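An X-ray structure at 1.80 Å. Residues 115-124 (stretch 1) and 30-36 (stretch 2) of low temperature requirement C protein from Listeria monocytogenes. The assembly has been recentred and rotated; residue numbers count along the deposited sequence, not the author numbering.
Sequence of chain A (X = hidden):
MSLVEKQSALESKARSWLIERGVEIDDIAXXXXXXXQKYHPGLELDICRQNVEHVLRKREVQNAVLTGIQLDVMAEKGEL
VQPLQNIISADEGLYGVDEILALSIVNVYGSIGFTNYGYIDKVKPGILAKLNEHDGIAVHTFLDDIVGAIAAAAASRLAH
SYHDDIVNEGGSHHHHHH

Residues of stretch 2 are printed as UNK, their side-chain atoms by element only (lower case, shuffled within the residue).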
# COMPACT_ATOMS: atom_id res chain seq x y z
N THR A 115 -0.34 5.29 11.16
CA THR A 115 -1.26 5.95 12.06
C THR A 115 -0.97 7.44 12.30
O THR A 115 -1.90 8.24 12.38
CB THR A 115 -1.38 5.18 13.40
OG1 THR A 115 -0.08 4.92 13.93
CG2 THR A 115 -2.10 3.85 13.18
N ASN A 116 0.30 7.82 12.37
CA ASN A 116 0.62 9.23 12.57
C ASN A 116 0.22 10.06 11.36
O ASN A 116 -0.14 11.23 11.49
CB ASN A 116 2.11 9.42 12.87
CG ASN A 116 2.43 9.28 14.35
OD1 ASN A 116 1.53 9.39 15.19
ND2 ASN A 116 3.69 9.05 14.68
N TYR A 117 0.29 9.45 10.19
CA TYR A 117 -0.09 10.12 8.95
C TYR A 117 -1.58 10.47 9.00
O TYR A 117 -1.98 11.61 8.77
CB TYR A 117 0.22 9.20 7.77
CG TYR A 117 -0.30 9.64 6.42
CD1 TYR A 117 -0.01 10.90 5.91
CD2 TYR A 117 -1.01 8.75 5.62
CE1 TYR A 117 -0.40 11.26 4.62
CE2 TYR A 117 -1.42 9.09 4.33
CZ TYR A 117 -1.11 10.35 3.84
OH TYR A 117 -1.47 10.67 2.55
N GLY A 118 -2.41 9.48 9.33
CA GLY A 118 -3.84 9.71 9.41
C GLY A 118 -4.21 10.67 10.52
O GLY A 118 -5.00 11.59 10.32
N TYR A 119 -3.64 10.46 11.70
CA TYR A 119 -3.92 11.29 12.86
C TYR A 119 -3.61 12.76 12.64
O TYR A 119 -4.42 13.63 12.94
CB TYR A 119 -3.11 10.77 14.06
CG TYR A 119 -3.21 11.64 15.30
CD1 TYR A 119 -4.42 11.80 15.97
CD2 TYR A 119 -2.08 12.29 15.81
CE1 TYR A 119 -4.51 12.58 17.12
CE2 TYR A 119 -2.16 13.07 16.95
CZ TYR A 119 -3.37 13.21 17.60
OH TYR A 119 -3.46 13.98 18.74
N ILE A 120 -2.43 13.05 12.10
CA ILE A 120 -2.04 14.44 11.90
C ILE A 120 -2.89 15.10 10.82
O ILE A 120 -3.14 16.31 10.88
CB ILE A 120 -0.53 14.56 11.56
CG1 ILE A 120 -0.05 15.97 11.93
CG2 ILE A 120 -0.28 14.26 10.09
CD1 ILE A 120 1.46 16.11 12.03
N ASP A 121 -3.35 14.32 9.86
CA ASP A 121 -4.20 14.86 8.80
C ASP A 121 -5.54 15.33 9.37
O ASP A 121 -6.15 16.27 8.85
CB ASP A 121 -4.45 13.81 7.72
CG ASP A 121 -5.29 14.35 6.58
OD1 ASP A 121 -4.80 15.26 5.88
OD2 ASP A 121 -6.42 13.87 6.38
N LYS A 122 -6.01 14.67 10.42
CA LYS A 122 -7.28 15.05 11.04
C LYS A 122 -7.15 16.25 11.96
O LYS A 122 -7.97 17.16 11.92
CB LYS A 122 -7.87 13.88 11.83
CG LYS A 122 -8.73 12.94 11.02
CD LYS A 122 -9.91 13.67 10.39
CE LYS A 122 -10.81 12.72 9.61
NZ LYS A 122 -11.90 13.44 8.89
N VAL A 123 -6.10 16.25 12.78
CA VAL A 123 -5.86 17.32 13.74
C VAL A 123 -5.34 18.60 13.10
O VAL A 123 -5.62 19.70 13.58
CB VAL A 123 -4.85 16.85 14.82
CG1 VAL A 123 -4.51 17.99 15.76
CG2 VAL A 123 -5.45 15.68 15.58
N LYS A 124 -4.57 18.45 12.03
CA LYS A 124 -4.02 19.58 11.30
C LYS A 124 -3.40 20.67 12.17
O LYS A 124 -3.80 21.83 12.12
CB LYS A 124 -5.10 20.20 10.41
CG LYS A 124 -5.74 19.21 9.46
CD LYS A 124 -6.81 19.85 8.59
CE LYS A 124 -7.43 18.83 7.66
NZ LYS A 124 -6.41 18.21 6.76
N UNK A 30 8.19 20.89 13.58
CA UNK A 30 7.25 21.13 14.66
C UNK A 30 6.18 20.04 14.71
O UNK A 30 5.67 19.69 15.78
c UNK A 30 7.48 23.68 14.85
o UNK A 30 7.22 25.00 16.81
o UNK A 30 7.99 22.97 17.07
c UNK A 30 7.57 23.90 16.35
c UNK A 30 6.58 22.50 14.49
N UNK A 31 5.83 19.52 13.53
CA UNK A 31 4.83 18.46 13.42
C UNK A 31 5.41 17.17 13.98
O UNK A 31 4.71 16.40 14.64
c UNK A 31 3.40 18.93 9.76
c UNK A 31 3.72 19.37 11.20
c UNK A 31 4.44 18.24 11.95
c UNK A 31 2.44 19.73 11.93
N UNK A 32 6.68 16.91 13.69
CA UNK A 32 7.33 15.71 14.19
C UNK A 32 7.36 15.80 15.72
O UNK A 32 7.14 14.82 16.41
c UNK A 32 9.47 14.40 14.29
c UNK A 32 8.75 15.46 12.13
c UNK A 32 8.77 15.60 13.65
N UNK A 33 7.64 17.00 16.23
CA UNK A 33 7.69 17.21 17.67
C UNK A 33 6.30 16.91 18.26
O UNK A 33 6.18 16.23 19.28
c UNK A 33 8.27 19.05 19.45
c UNK A 33 8.56 20.54 19.55
c UNK A 33 9.42 18.25 20.04
c UNK A 33 8.08 18.67 17.98
N UNK A 34 5.27 17.41 17.58
CA UNK A 34 3.88 17.20 18.00
C UNK A 34 3.54 15.71 18.07
O UNK A 34 2.81 15.26 18.95
c UNK A 34 1.49 17.70 17.30
c UNK A 34 0.75 16.76 16.60
c UNK A 34 -0.60 16.57 16.87
c UNK A 34 -1.22 17.34 17.85
c UNK A 34 -0.49 18.29 18.55
c UNK A 34 0.86 18.47 18.27
c UNK A 34 2.95 17.90 17.00
N UNK A 35 4.06 14.95 17.11
CA UNK A 35 3.80 13.51 17.04
C UNK A 35 4.57 12.64 18.03
O UNK A 35 4.06 11.62 18.49
c UNK A 35 3.82 12.92 13.18
c UNK A 35 4.12 13.00 15.65
c UNK A 35 1.83 12.99 14.69
c UNK A 35 3.25 13.47 14.49
N UNK A 36 5.80 13.04 18.36
CA UNK A 36 6.64 12.23 19.23
C UNK A 36 6.94 12.73 20.64
O UNK A 36 7.43 11.96 21.47
n UNK A 36 8.56 8.67 17.15
c UNK A 36 7.97 11.95 18.52
c UNK A 36 7.80 9.54 17.82
c UNK A 36 7.87 10.98 17.36
o UNK A 36 7.09 9.21 18.76
O HOH W 1 4.50 8.95 17.34
O HOH W 2 1.42 10.58 17.58

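Stretch 2 is helical throughout, and its side chains can be identified from their atoms. Position 30 carries three carbons in a chain, the third bearing two oxygens. This carboxylate lies out of reach of stretch 1 and is exposed; the residue is Glu 30.

Position 31 has four side-chain carbons, forked at the second, and no heteroatom. Its CB packs 3.7 Å from CD1 of Ile 120, and the side chain is buried. A fork one carbon beyond CB defines Leu 31.

At position 32 a single carbon carries two others, three in all. The CA-to-CB bond is directed away from stretch 1, and the side chain is buried without touching it; branching directly at CB gives Val 32.

Position 33 again shows four carbons forked at the second, but here they are out of reach of stretch 1. The residue is Leu 33.

Position 34 has one carbon followed by a six-carbon ring with no oxygen attached, which excludes tyrosine. The ring reaches towards Tyr 119 and Val 123, and the residue is Phe 34. Its CE2 lies 3.8 Å from CE2 of Tyr 119, an oblique approach of the two rings, while its CZ lies 4.0 Å from CG1 of Val 123.

Position 35 is a third four-carbon side chain forked at the second atom. It points toward stretch 1 and meets Asn 116, Tyr 119 and Ile 120. The fork at the second carbon makes it Leu 35. Its CD2 sits 3.6 Å from OD1 of Asn 116 and, near the ring plane, 4.1 Å from CD2 of Tyr 119; its CG is 4.0 Å from CD1 of Ile 120.

Position 36 has three carbons, the last bearing one oxygen and one nitrogen. Its CB points away from stretch 1, although the end of the side chain comes nearer. The terminal amide on this chain length identifies Gln 36.

The two helices cross at 110°, with axes 11.3 Å apart at closest approach, and no direct hydrogen bond joins them. Apolar packing holds the contact: Leu 35 has the largest area covered by the other stretch, and Ile 120 reaches both it and Leu 31, one helical turn earlier. Water supplies the polar link near Asn 116. One water accepts from ND2 of Asn 116 at 2.8 Å and lies 2.9 Å from O of Leu 35; a second lies 2.7 Å from OD1 of Asn 116 and 3.0 Å from O of Leu 35. The asparagine amide thus reaches the backbone of the opposing helix through solvent.

Stretch 2, residues 30-36: ELVLFLQ
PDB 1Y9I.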